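Local coordinates for Ycf54-like protein (Synechocystis sp. PCC 6803, PDB 5M2P), which probably acts as a component of the Mg-protoporphyrin IX monomethyl ester cyclase and is needed for protochlorophyllide formation on the way to chlorophyll, at residues 8-13 with 77-82; 43-48 with 67-72. One frame throughout, in Å; residues are numbered along the deposited sequence. Where two conformers were deposited one is given.

Contact 1. Residues 8-13 with 77-82; sequences YYALAS and SFIVWV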
loop_
_atom_site.group_PDB
_atom_site.type_symbol
_atom_site.label_atom_id
_atom_site.label_comp_id
_atom_site.label_asym_id
_atom_site.label_seq_id
_atom_site.Cartn_x
_atom_site.Cartn_y
_atom_site.Cartn_z
ATOM N N TYR A 8 -3.297 -5.356 -3.665
ATOM C CA TYR A 8 -3.301 -4.189 -4.511
ATOM C C TYR A 8 -2.557 -3.104 -3.764
ATOM O O TYR A 8 -2.666 -3.027 -2.540
ATOM C CB TYR A 8 -4.761 -3.746 -4.802
ATOM C CG TYR A 8 -5.567 -4.848 -5.390
ATOM C CD1 TYR A 8 -5.518 -5.114 -6.746
ATOM C CD2 TYR A 8 -6.325 -5.680 -4.589
ATOM C CE1 TYR A 8 -6.209 -6.180 -7.281
ATOM C CE2 TYR A 8 -7.019 -6.755 -5.109
ATOM C CZ TYR A 8 -6.949 -7.013 -6.458
ATOM O OH TYR A 8 -7.633 -8.079 -6.998
ATOM N N TYR A 9 -1.836 -2.243 -4.482
ATOM C CA TYR A 9 -1.062 -1.212 -3.829
ATOM C C TYR A 9 -1.147 0.113 -4.557
ATOM O O TYR A 9 -1.319 0.176 -5.780
ATOM C CB TYR A 9 0.422 -1.614 -3.640
ATOM C CG TYR A 9 1.219 -1.682 -4.920
ATOM C CD1 TYR A 9 1.782 -0.533 -5.477
ATOM C CD2 TYR A 9 1.347 -2.871 -5.634
ATOM C CE1 TYR A 9 2.457 -0.577 -6.677
ATOM C CE2 TYR A 9 2.056 -2.934 -6.827
ATOM C CZ TYR A 9 2.596 -1.775 -7.359
ATOM O OH TYR A 9 3.252 -1.820 -8.560
ATOM N N ALA A 10 -0.950 1.152 -3.748
ATOM C CA ALA A 10 -0.682 2.508 -4.212
ATOM C C ALA A 10 0.624 2.943 -3.535
ATOM O O ALA A 10 0.682 2.994 -2.317
ATOM C CB ALA A 10 -1.832 3.440 -3.828
ATOM N N LEU A 11 1.639 3.235 -4.335
ATOM C CA LEU A 11 2.962 3.606 -3.844
ATOM C C LEU A 11 3.186 5.094 -4.014
ATOM O O LEU A 11 2.995 5.625 -5.095
ATOM C CB LEU A 11 4.004 2.849 -4.644
ATOM C CG LEU A 11 5.438 3.005 -4.142
ATOM C CD1 LEU A 11 5.686 2.155 -2.927
ATOM C CD2 LEU A 11 6.387 2.596 -5.239
ATOM N N ALA A 12 3.583 5.745 -2.936
ATOM C CA ALA A 12 3.846 7.161 -2.892
ATOM C C ALA A 12 5.284 7.391 -2.403
ATOM O O ALA A 12 5.902 6.506 -1.819
ATOM C CB ALA A 12 2.916 7.815 -1.876
ATOM N N SER A 13 5.768 8.618 -2.569
ATOM C CA SER A 13 6.961 9.042 -1.851
ATOM C C SER A 13 6.570 9.320 -0.401
ATOM O O SER A 13 5.452 9.694 -0.093
ATOM C CB SER A 13 7.578 10.289 -2.486
ATOM O OG SER A 13 6.737 11.420 -2.278
ATOM N N SER A 77 -11.260 -2.340 -4.420
ATOM C CA SER A 77 -12.008 -1.105 -4.541
ATOM C C SER A 77 -11.458 -0.022 -3.625
ATOM O O SER A 77 -11.540 1.155 -3.960
ATOM C CB SER A 77 -13.479 -1.349 -4.302
ATOM O OG SER A 77 -13.761 -1.757 -2.994
ATOM N N PHE A 78 -10.847 -0.400 -2.508
ATOM C CA PHE A 78 -10.234 0.559 -1.618
ATOM C C PHE A 78 -9.045 1.220 -2.299
ATOM O O PHE A 78 -8.866 2.433 -2.234
ATOM C CB PHE A 78 -9.840 -0.100 -0.292
ATOM C CG PHE A 78 -9.156 0.837 0.638
ATOM C CD1 PHE A 78 -9.827 1.938 1.142
ATOM C CD2 PHE A 78 -7.830 0.654 0.996
ATOM C CE1 PHE A 78 -9.206 2.823 1.984
ATOM C CE2 PHE A 78 -7.203 1.551 1.858
ATOM C CZ PHE A 78 -7.905 2.636 2.347
ATOM N N ILE A 79 -8.241 0.444 -3.011
ATOM C CA ILE A 79 -7.087 1.018 -3.704
ATOM C C ILE A 79 -7.503 1.874 -4.892
ATOM O O ILE A 79 -6.858 2.852 -5.182
ATOM C CB ILE A 79 -6.033 -0.064 -4.036
ATOM C CG1 ILE A 79 -5.523 -0.725 -2.747
ATOM C CG2 ILE A 79 -4.875 0.529 -4.818
ATOM C CD1 ILE A 79 -4.804 0.202 -1.810
ATOM N N VAL A 80 -8.611 1.541 -5.549
ATOM C CA VAL A 80 -9.142 2.398 -6.593
ATOM C C VAL A 80 -9.432 3.781 -5.989
ATOM O O VAL A 80 -9.075 4.817 -6.574
ATOM C CB VAL A 80 -10.431 1.789 -7.208
ATOM C CG1 VAL A 80 -11.133 2.805 -8.098
ATOM C CG2 VAL A 80 -10.075 0.537 -7.984
ATOM N N TRP A 81 -10.068 3.797 -4.826
ATOM C CA TRP A 81 -10.361 5.044 -4.110
ATOM C C TRP A 81 -9.078 5.773 -3.741
ATOM O O TRP A 81 -8.969 6.964 -3.930
ATOM C CB TRP A 81 -11.210 4.806 -2.857
ATOM C CG TRP A 81 -11.303 6.021 -1.958
ATOM C CD1 TRP A 81 -12.100 7.099 -2.132
ATOM C CD2 TRP A 81 -10.486 6.293 -0.802
ATOM N NE1 TRP A 81 -11.843 8.030 -1.158
ATOM C CE2 TRP A 81 -10.856 7.558 -0.330
ATOM C CE3 TRP A 81 -9.472 5.584 -0.131
ATOM C CZ2 TRP A 81 -10.262 8.137 0.777
ATOM C CZ3 TRP A 81 -8.895 6.150 0.970
ATOM C CH2 TRP A 81 -9.292 7.411 1.423
ATOM N N VAL A 82 -8.102 5.044 -3.224
ATOM C CA VAL A 82 -6.849 5.692 -2.829
ATOM C C VAL A 82 -6.222 6.401 -4.027
ATOM O O VAL A 82 -5.730 7.536 -3.909
ATOM C CB VAL A 82 -5.841 4.676 -2.228
ATOM C CG1 VAL A 82 -4.473 5.303 -2.051
ATOM C CG2 VAL A 82 -6.332 4.093 -0.909
#
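Ile79 is the main bump of this helix-on-strand contact, set down on the backbone between Tyr8 and Ala10. The helix segment 77-82 runs nearly along strand segment 8-13, their axes 8.0 Å apart at the closest and 18° from parallel, so two side chains one turn apart, Ile79 and Val82, face the same strand. The two branches of Ile79 spread along the strand, CG1 on Tyr8 and CG2 on Tyr9 and Ala10. CG1, anti to the carbonyl carbon (chi1 -60°), lies 3.7 Å from Tyr8 CB and also touches Tyr8 O, with CD1 folded back over the same carbonyl. CG2, anti to the backbone N, reaches 3.7 Å from Tyr9 O and rests more loosely against Ala10 CB. Ala10, with only a methyl toward the helix, lets it come close: one turn on, Val82 CG1 meets Ala10 CB tip to tip at 3.7 Å. Val82 turns its other methyl, CG2, over a face of the Phe78 ring, 3.8 Å above the plane toward its rim, and Phe23 of helix 21-36 also touches Val82. Tyr8 contributes its CB here, its ring leading away from the helix. No hydrogen bond crosses: the strand backbone bonds to the flanking strands and the helix bonds within itself, so apolar fit, without directional polar bonds, governs how this helix is seated on the sheet.

Contact 2. Residues 43-48 with 67-72; sequences FWQVIQ and KNVAIV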
loop_
_atom_site.group_PDB
_atom_site.type_symbol
_atom_site.label_atom_id
_atom_site.label_comp_id
_atom_site.label_asym_id
_atom_site.label_seq_id
_atom_site.Cartn_x
_atom_site.Cartn_y
_atom_site.Cartn_z
ATOM N N PHE A 43 -6.269 -3.583 5.066
ATOM C CA PHE A 43 -5.509 -2.518 4.426
ATOM C C PHE A 43 -4.454 -2.083 5.418
ATOM O O PHE A 43 -4.687 -2.114 6.624
ATOM C CB PHE A 43 -6.405 -1.321 4.021
ATOM C CG PHE A 43 -7.060 -0.648 5.190
ATOM C CD1 PHE A 43 -8.195 -1.180 5.782
ATOM C CD2 PHE A 43 -6.502 0.498 5.759
ATOM C CE1 PHE A 43 -8.750 -0.596 6.917
ATOM C CE2 PHE A 43 -7.068 1.083 6.869
ATOM C CZ PHE A 43 -8.206 0.542 7.445
ATOM N N TRP A 44 -3.319 -1.657 4.893
ATOM C CA TRP A 44 -2.143 -1.372 5.677
ATOM C C TRP A 44 -1.311 -0.308 4.976
ATOM O O TRP A 44 -1.285 -0.225 3.760
ATOM C CB TRP A 44 -1.282 -2.629 5.860
ATOM C CG TRP A 44 -2.029 -3.859 6.307
ATOM C CD1 TRP A 44 -2.220 -4.283 7.583
ATOM C CD2 TRP A 44 -2.693 -4.801 5.466
ATOM N NE1 TRP A 44 -2.966 -5.419 7.584
ATOM C CE2 TRP A 44 -3.261 -5.768 6.300
ATOM C CE3 TRP A 44 -2.864 -4.924 4.080
ATOM C CZ2 TRP A 44 -3.991 -6.846 5.799
ATOM C CZ3 TRP A 44 -3.583 -5.990 3.587
ATOM C CH2 TRP A 44 -4.122 -6.943 4.447
ATOM N N GLN A 45 -0.569 0.456 5.765
ATOM C CA GLN A 45 0.417 1.350 5.254
ATOM C C GLN A 45 1.776 0.756 5.578
ATOM O O GLN A 45 2.054 0.436 6.747
ATOM C CB GLN A 45 0.237 2.739 5.864
ATOM C CG GLN A 45 1.311 3.726 5.417
ATOM C CD GLN A 45 0.920 5.188 5.654
ATOM O OE1 GLN A 45 -0.087 5.656 5.145
ATOM N NE2 GLN A 45 1.737 5.906 6.402
ATOM N N VAL A 46 2.601 0.583 4.553
ATOM C CA VAL A 46 3.897 -0.085 4.678
ATOM C C VAL A 46 4.964 0.891 4.244
ATOM O O VAL A 46 4.997 1.325 3.105
ATOM C CB VAL A 46 3.962 -1.355 3.783
ATOM C CG1 VAL A 46 5.312 -2.053 3.946
ATOM C CG2 VAL A 46 2.825 -2.314 4.105
ATOM N N ILE A 47 5.868 1.221 5.155
ATOM C CA ILE A 47 6.971 2.114 4.862
ATOM C C ILE A 47 8.056 1.319 4.126
ATOM O O ILE A 47 8.397 0.193 4.517
ATOM C CB ILE A 47 7.556 2.726 6.151
ATOM C CG1 ILE A 47 6.497 3.547 6.889
ATOM C CG2 ILE A 47 8.755 3.592 5.812
ATOM C CD1 ILE A 47 6.864 3.896 8.318
ATOM N N GLN A 48 8.583 1.881 3.051
ATOM C CA GLN A 48 9.646 1.269 2.279
ATOM C C GLN A 48 9.376 -0.225 2.021
ATOM O O GLN A 48 10.179 -1.105 2.398
ATOM C CB GLN A 48 11.004 1.461 2.965
ATOM C CG GLN A 48 12.142 1.499 1.960
ATOM C CD GLN A 48 12.177 2.751 1.085
ATOM O OE1 GLN A 48 11.535 3.751 1.371
ATOM N NE2 GLN A 48 12.937 2.678 0.016
ATOM N N LYS A 67 12.546 7.215 -1.164
ATOM C CA LYS A 67 11.964 6.946 0.136
ATOM C C LYS A 67 10.483 6.836 -0.166
ATOM O O LYS A 67 9.836 7.827 -0.530
ATOM C CB LYS A 67 12.265 8.071 1.131
ATOM C CG LYS A 67 13.749 8.208 1.442
ATOM C CD LYS A 67 14.001 8.851 2.798
ATOM C CE LYS A 67 14.100 10.360 2.729
ATOM N NZ LYS A 67 14.831 10.944 3.904
ATOM N N ASN A 68 9.986 5.609 -0.096
ATOM C CA ASN A 68 8.633 5.327 -0.531
ATOM C C ASN A 68 7.808 4.647 0.544
ATOM O O ASN A 68 8.323 4.217 1.579
ATOM C CB ASN A 68 8.648 4.568 -1.852
ATOM C CG ASN A 68 9.483 3.320 -1.807
ATOM O OD1 ASN A 68 9.182 2.380 -1.091
ATOM N ND2 ASN A 68 10.506 3.282 -2.646
ATOM N N VAL A 69 6.511 4.576 0.282
ATOM C CA VAL A 69 5.540 4.108 1.249
ATOM C C VAL A 69 4.322 3.656 0.453
ATOM O O VAL A 69 3.917 4.341 -0.485
ATOM C CB VAL A 69 5.145 5.191 2.271
ATOM C CG1 VAL A 69 4.845 6.506 1.602
ATOM C CG2 VAL A 69 4.009 4.746 3.193
ATOM N N ALA A 70 3.802 2.474 0.780
ATOM C CA ALA A 70 2.634 1.952 0.084
ATOM C C ALA A 70 1.417 1.882 0.970
ATOM O O ALA A 70 1.485 1.515 2.147
ATOM C CB ALA A 70 2.932 0.554 -0.466
ATOM N N ILE A 71 0.265 2.121 0.356
ATOM C CA ILE A 71 -1.003 1.675 0.894
ATOM C C ILE A 71 -1.328 0.368 0.181
ATOM O O ILE A 71 -1.347 0.305 -1.045
ATOM C CB ILE A 71 -2.129 2.711 0.691
ATOM C CG1 ILE A 71 -1.698 4.110 1.148
ATOM C CG2 ILE A 71 -3.379 2.260 1.419
ATOM C CD1 ILE A 71 -1.258 4.201 2.574
ATOM N N VAL A 72 -1.517 -0.678 0.965
ATOM C CA VAL A 72 -1.720 -2.045 0.466
ATOM C C VAL A 72 -3.063 -2.519 0.963
ATOM O O VAL A 72 -3.423 -2.300 2.112
ATOM C CB VAL A 72 -0.613 -2.970 1.020
ATOM C CG1 VAL A 72 -0.787 -4.407 0.538
ATOM C CG2 VAL A 72 0.742 -2.403 0.654
#
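Five backbone-donated hydrogen bonds between main-chain atoms, and a sixth to a side chain, join 43-48 to 67-72; strands 43-47 and 68-72 are antiparallel, their axes 4.7 Å apart. Trp44 and Val72 form one hydrogen-bonded pair, Val46 and Ala70 the next; the straightest bond is Val72 N to Trp44 O, 2.8 Å. At the far end Gln48 N donates to Asn68 O, but the return bond goes to a side chain: the backbone N of Asn68 donates to Gln48 OE1 at 2.8 Å, with 164° at the hydrogen and the donor above the amide's carbonyl plane. Gln48 CG anti to the backbone N, then a bend at chi2 (70°), folds the amide back onto Asn68, where the two amides stack 16° from parallel with Gln48 NE2 3.7 Å from Asn68 ND2. Both amides are also tied to the residues just before strand 68-73, NE2 donating to Glu66 O and ND2 to Pro65 O. An alanine in place of Gln48 would remove the acceptor of Asn68 N and the stacked amide, and would probably loosen this strand end. On the face of Gln45, the Gln45 side chain crosses Val69 and Ile71 obliquely, its CG 3.6 Å from Val69 CG2. On the other face, Val46 CG2 meets Val72 CG2 diagonally at 4.0 Å, while Trp44 CE3 lies 3.3 Å from Val72 O. Strand 43-47 is outermost in the sheet within this chain, and strand 68-73 separates it from strand 5-13. Helix 21-36 covers the Gln45 and Ile71 side through Leu27; on the opposite face Leu11 and Tyr7 of strand 5-13 touch Ala70 and Val72.

Contact 2 is nested inside the chain loop that contact 1 closes, and their centres lie 10 Å apart. They share one sheet: strands 5-13 and 68-73 are neighbours, with Ala10 O 2.8 Å from Ile71 N and Ala12 N 2.8 Å from Val69 O, both probable hydrogen bonds. Helix 76-86 follows strand 68-73 directly in the chain and runs back along the sheet, Ile79 CD1 approaching Ile71 O at 3.5 Å. A second tie is aromatic: Phe78 of helix segment 77-82 meets Phe43 of strand 43-47, their ring planes about 55° apart. Contact 2 thus joins an outermost strand to the sheet, and contact 1 seats a helix on it.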